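Local coordinates for DUF1805 domain-containing protein (Thermoplasma acidophilum, PDB 1QW2) that is of unknown function but folds as a mixed beta-sheet with short helices and assembles into a tetramer, at residues 13-18 and 93-98; 40-45 and 69-74. All blocks are in the same frame, centred on the assembly; numbering follows the deposited sequence.

Interaction 1 joins the end of the edge strand 3-15 to the short helix 94-97 near the C-terminus, and interaction 2 sets helix 68-73 against strand 41-43, the fourth of six strands in the same mixed sheet. Their centres are about 11 Å apart. Along the chain, both segments of interaction 2 fall between 13-18 and 93-98, so the outer contact brackets the inner one. The two are tied directly: Arg95 N lies 2.9 Å from Leu72 O and Leu94 N 2.9 Å from Ala74 O, both probable hydrogen bonds. The two helical segments are thus linked to each other while each reaches a different strand of one sheet, and both contacts touch the second subunit.

Interaction 1. Residues 13-18 and 93-98; sequences IEIGGK and VLRNVI
Ile15 and Ile98 form the nearest CA pair of the two segments, at 8.2 Å, and no hydrogen bond crosses the gap. Strand 3-15 ends here in a type I' turn from Ile15 to Lys18, closed by paired backbone bonds between those two residues; Gly16 and Gly17 take its positive phi angles. Opposite Ile15, the last strand residue, lies the weakly bonded helical turn 94-97. Ile15 carries the contact through its CG2 branch, which stands anti to the backbone N (chi1 -56° for CG1) and extends to the other segment. This methyl sits over the centre of the Arg95 guanidinium, 3.5 Å from Arg95 CZ, touching one face of the flat group, while its NH2 is hydrogen-bonded to Asn1 O of the second subunit. Arg95 gets there by a bend at chi2 (68°). The same Ile15 methyl also meets Ile98 CG2 at 4.0 Å, and Tyr20 of strand 18-25 touches both isoleucines. Tyr2 of the second subunit packs on Ile15, and Ile13 and Glu14 pair with an antiparallel strand of that subunit. The contact thus packs a C-terminal helical turn on the end of a beta-hairpin whose sheet continues across the subunit interface.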
loop_
_atom_site.group_PDB
_atom_site.type_symbol
_atom_site.label_atom_id
_atom_site.label_comp_id
_atom_site.label_asym_id
_atom_site.label_seq_id
_atom_site.Cartn_x
_atom_site.Cartn_y
_atom_site.Cartn_z
ATOM N N ILE A 13 -3.263 -9.126 -9.556
ATOM C CA ILE A 13 -3.481 -9.580 -10.917
ATOM C C ILE A 13 -3.740 -11.073 -10.960
ATOM O O ILE A 13 -3.338 -11.813 -10.063
ATOM C CB ILE A 13 -2.273 -9.254 -11.820
ATOM C CG1 ILE A 13 -1.035 -10.002 -11.327
ATOM C CG2 ILE A 13 -2.016 -7.752 -11.815
ATOM C CD1 ILE A 13 0.177 -9.826 -12.219
ATOM N N GLU A 14 -4.429 -11.509 -12.008
ATOM C CA GLU A 14 -4.742 -12.916 -12.175
ATOM C C GLU A 14 -4.130 -13.412 -13.476
ATOM O O GLU A 14 -4.282 -12.787 -14.527
ATOM C CB GLU A 14 -6.258 -13.123 -12.187
ATOM C CG GLU A 14 -6.685 -14.577 -12.224
ATOM C CD GLU A 14 -8.177 -14.744 -12.020
ATOM O OE1 GLU A 14 -8.679 -14.338 -10.949
ATOM O OE2 GLU A 14 -8.848 -15.279 -12.927
ATOM N N ILE A 15 -3.424 -14.533 -13.390
ATOM C CA ILE A 15 -2.781 -15.135 -14.548
ATOM C C ILE A 15 -3.004 -16.636 -14.473
ATOM O O ILE A 15 -2.671 -17.267 -13.471
ATOM C CB ILE A 15 -1.262 -14.864 -14.558
ATOM C CG1 ILE A 15 -0.998 -13.359 -14.506
ATOM C CG2 ILE A 15 -0.635 -15.470 -15.808
ATOM C CD1 ILE A 15 0.471 -12.995 -14.397
ATOM N N GLY A 16 -3.572 -17.203 -15.531
ATOM C CA GLY A 16 -3.826 -18.631 -15.546
ATOM C C GLY A 16 -4.660 -19.077 -14.360
ATOM O O GLY A 16 -4.442 -20.157 -13.813
ATOM N N GLY A 17 -5.607 -18.238 -13.953
ATOM C CA GLY A 17 -6.468 -18.575 -12.834
ATOM C C GLY A 17 -5.839 -18.438 -11.460
ATOM O O GLY A 17 -6.466 -18.770 -10.453
ATOM N N LYS A 18 -4.603 -17.954 -11.407
ATOM C CA LYS A 18 -3.918 -17.779 -10.131
ATOM C C LYS A 18 -3.770 -16.298 -9.804
ATOM O O LYS A 18 -3.620 -15.468 -10.699
ATOM C CB LYS A 18 -2.541 -18.446 -10.168
ATOM C CG LYS A 18 -2.596 -19.965 -10.231
ATOM C CD LYS A 18 -1.201 -20.570 -10.186
ATOM C CE LYS A 18 -1.255 -22.091 -10.138
ATOM N NZ LYS A 18 -1.938 -22.669 -11.328
ATOM N N VAL A 93 11.372 -17.197 -19.967
ATOM C CA VAL A 93 10.637 -15.939 -19.964
ATOM C C VAL A 93 9.680 -16.058 -18.779
ATOM O O VAL A 93 8.958 -17.046 -18.658
ATOM C CB VAL A 93 9.830 -15.747 -21.264
ATOM C CG1 VAL A 93 9.052 -14.437 -21.206
ATOM C CG2 VAL A 93 10.772 -15.762 -22.461
ATOM N N LEU A 94 9.682 -15.059 -17.902
ATOM C CA LEU A 94 8.841 -15.105 -16.708
ATOM C C LEU A 94 7.392 -15.524 -16.955
ATOM O O LEU A 94 6.856 -16.366 -16.237
ATOM C CB LEU A 94 8.874 -13.754 -15.983
ATOM C CG LEU A 94 8.132 -13.703 -14.645
ATOM C CD1 LEU A 94 8.692 -14.759 -13.704
ATOM C CD2 LEU A 94 8.270 -12.316 -14.029
ATOM N N ARG A 95 6.757 -14.942 -17.965
ATOM C CA ARG A 95 5.366 -15.273 -18.270
ATOM C C ARG A 95 5.165 -16.774 -18.468
ATOM O O ARG A 95 4.112 -17.320 -18.133
ATOM C CB ARG A 95 4.916 -14.529 -19.530
ATOM C CG ARG A 95 3.436 -14.679 -19.854
ATOM C CD ARG A 95 2.564 -13.983 -18.816
ATOM N NE ARG A 95 1.140 -14.133 -19.104
ATOM C CZ ARG A 95 0.486 -15.291 -19.068
ATOM N NH1 ARG A 95 1.126 -16.410 -18.753
ATOM N NH2 ARG A 95 -0.810 -15.332 -19.350
ATOM N N ASN A 96 6.187 -17.438 -18.999
ATOM C CA ASN A 96 6.122 -18.870 -19.269
ATOM C C ASN A 96 6.302 -19.770 -18.047
ATOM O O ASN A 96 6.049 -20.974 -18.121
ATOM C CB ASN A 96 7.163 -19.245 -20.328
ATOM C CG ASN A 96 6.874 -18.622 -21.685
ATOM O OD1 ASN A 96 7.697 -18.691 -22.599
ATOM N ND2 ASN A 96 5.699 -18.017 -21.825
ATOM N N VAL A 97 6.733 -19.202 -16.925
ATOM C CA VAL A 97 6.935 -20.007 -15.726
ATOM C C VAL A 97 6.303 -19.421 -14.468
ATOM O O VAL A 97 6.433 -19.991 -13.387
ATOM C CB VAL A 97 8.439 -20.227 -15.445
ATOM C CG1 VAL A 97 9.095 -20.918 -16.637
ATOM C CG2 VAL A 97 9.118 -18.897 -15.149
ATOM N N ILE A 98 5.610 -18.297 -14.611
ATOM C CA ILE A 98 4.980 -17.639 -13.468
ATOM C C ILE A 98 3.991 -18.556 -12.750
ATOM O O ILE A 98 3.776 -18.433 -11.544
ATOM C CB ILE A 98 4.248 -16.350 -13.911
ATOM C CG1 ILE A 98 3.897 -15.502 -12.690
ATOM C CG2 ILE A 98 2.987 -16.704 -14.684
ATOM C CD1 ILE A 98 5.100 -14.959 -11.965
#

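Interaction 2. Residues 40-45 and 69-74; sequences GYAMCG and DDMLSA
Met71, a selenomethionine, makes the whole contact from the helix side, its chain reaching over to the backbone of strand 41-43. At the start of 69-74, Asp69 lies on the far side of the helix from the strand; its carbonyl O accepts a hydrogen bond from Ser73 N, and Tyr2 of the second subunit packs on its side chain. Asp70 follows, its backbone N bonded to Thr67 OG1 and its OD2 weakly to Lys66 N, which joins the helix to the loop before it. Met71 then points to the strand: CG lies anti to the carbonyl carbon (chi1 -74°), and a bend at chi3 (80°) turns the terminal methyl onto the peptide between Ala42 and Met43. There CE lies 3.4 Å from Ala42 O and 3.9 Å from Met43 N, with Ala42 CB also 3.9 Å from that CE. The contact is one of van der Waals packing, with no hydrogen bond between the segments. Leu33 and Ile35 of strand 32-36, and Val62 and Val65, also touch the Met71 side chain. Leu72 packs against Tyr2 of the second subunit. Ser73 OG is weakly bonded to Asp69 O, one turn back, and Ala74 N bonds to Met71 O as the chain leaves the helix. This is helix-on-sheet packing in the core of a mixed, mostly antiparallel alpha+beta fold, with the Met71 side chain bridging helix 68-73 and strand 41-43.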
loop_
_atom_site.group_PDB
_atom_site.type_symbol
_atom_site.label_atom_id
_atom_site.label_comp_id
_atom_site.label_asym_id
_atom_site.label_seq_id
_atom_site.Cartn_x
_atom_site.Cartn_y
_atom_site.Cartn_z
ATOM N N GLY A 40 6.048 -18.624 -4.540
ATOM C CA GLY A 40 7.323 -17.961 -4.746
ATOM C C GLY A 40 7.157 -16.562 -5.304
ATOM O O GLY A 40 6.041 -16.057 -5.410
ATOM N N TYR A 41 8.268 -15.940 -5.679
ATOM C CA TYR A 41 8.220 -14.584 -6.198
ATOM C C TYR A 41 9.287 -14.300 -7.246
ATOM O O TYR A 41 10.260 -15.048 -7.393
ATOM C CB TYR A 41 8.378 -13.600 -5.031
ATOM C CG TYR A 41 9.674 -13.792 -4.268
ATOM C CD1 TYR A 41 10.850 -13.160 -4.673
ATOM C CD2 TYR A 41 9.738 -14.657 -3.173
ATOM C CE1 TYR A 41 12.059 -13.389 -4.008
ATOM C CE2 TYR A 41 10.940 -14.891 -2.504
ATOM C CZ TYR A 41 12.095 -14.255 -2.927
ATOM O OH TYR A 41 13.282 -14.482 -2.276
ATOM N N ALA A 42 9.071 -13.219 -7.989
ATOM C CA ALA A 42 10.007 -12.747 -9.003
ATOM C C ALA A 42 10.296 -11.309 -8.601
ATOM O O ALA A 42 9.384 -10.573 -8.229
ATOM C CB ALA A 42 9.373 -12.778 -10.383
HETATM N N MSE A 43 11.556 -10.904 -8.659
HETATM C CA MSE A 43 11.899 -9.542 -8.284
HETATM C C MSE A 43 12.945 -8.973 -9.229
HETATM O O MSE A 43 13.667 -9.719 -9.896
HETATM C CB MSE A 43 12.406 -9.501 -6.835
HETATM C CG MSE A 43 12.634 -8.103 -6.284
HETATM SE SE MSE A 43 12.974 -8.135 -4.365
HETATM C CE MSE A 43 14.266 -6.729 -4.271
ATOM N N CYS A 44 12.997 -7.647 -9.284
ATOM C CA CYS A 44 13.939 -6.917 -10.122
ATOM C C CYS A 44 15.375 -7.116 -9.640
ATOM O O CYS A 44 15.629 -7.872 -8.703
ATOM C CB CYS A 44 13.598 -5.425 -10.104
ATOM S SG CYS A 44 13.790 -4.668 -8.471
ATOM N N GLY A 45 16.302 -6.403 -10.278
ATOM C CA GLY A 45 17.717 -6.499 -9.953
ATOM C C GLY A 45 18.148 -6.253 -8.516
ATOM O O GLY A 45 19.246 -6.650 -8.128
ATOM N N ASP A 69 4.597 -5.300 -17.168
ATOM C CA ASP A 69 4.746 -5.838 -18.515
ATOM C C ASP A 69 6.196 -6.218 -18.797
ATOM O O ASP A 69 6.463 -7.270 -19.378
ATOM C CB ASP A 69 4.266 -4.820 -19.553
ATOM C CG ASP A 69 2.755 -4.719 -19.618
ATOM O OD1 ASP A 69 2.249 -3.847 -20.356
ATOM O OD2 ASP A 69 2.071 -5.510 -18.937
ATOM N N ASP A 70 7.126 -5.359 -18.389
ATOM C CA ASP A 70 8.546 -5.631 -18.600
ATOM C C ASP A 70 8.951 -6.913 -17.882
ATOM O O ASP A 70 9.679 -7.741 -18.432
ATOM C CB ASP A 70 9.413 -4.480 -18.080
ATOM C CG ASP A 70 9.298 -3.229 -18.927
ATOM O OD1 ASP A 70 9.294 -3.347 -20.168
ATOM O OD2 ASP A 70 9.230 -2.126 -18.347
HETATM N N MSE A 71 8.477 -7.074 -16.651
HETATM C CA MSE A 71 8.804 -8.260 -15.867
HETATM C C MSE A 71 8.316 -9.549 -16.510
HETATM O O MSE A 71 9.062 -10.520 -16.612
HETATM C CB MSE A 71 8.212 -8.164 -14.460
HETATM C CG MSE A 71 8.927 -7.204 -13.541
HETATM SE SE MSE A 71 8.344 -7.465 -11.718
HETATM C CE MSE A 71 9.405 -8.993 -11.277
ATOM N N LEU A 72 7.057 -9.559 -16.938
ATOM C CA LEU A 72 6.480 -10.747 -17.553
ATOM C C LEU A 72 7.177 -11.144 -18.850
ATOM O O LEU A 72 7.226 -12.326 -19.198
ATOM C CB LEU A 72 4.988 -10.524 -17.811
ATOM C CG LEU A 72 4.136 -10.352 -16.550
ATOM C CD1 LEU A 72 2.705 -10.011 -16.942
ATOM C CD2 LEU A 72 4.180 -11.630 -15.722
ATOM N N SER A 73 7.722 -10.161 -19.557
ATOM C CA SER A 73 8.411 -10.418 -20.818
ATOM C C SER A 73 9.916 -10.582 -20.629
ATOM O O SER A 73 10.633 -10.904 -21.576
ATOM C CB SER A 73 8.146 -9.280 -21.808
ATOM O OG SER A 73 6.764 -9.163 -22.089
ATOM N N ALA A 74 10.390 -10.374 -19.405
ATOM C CA ALA A 74 11.814 -10.491 -19.115
ATOM C C ALA A 74 12.253 -11.934 -18.916
ATOM O O ALA A 74 11.464 -12.790 -18.517
ATOM C CB ALA A 74 12.162 -9.674 -17.878
#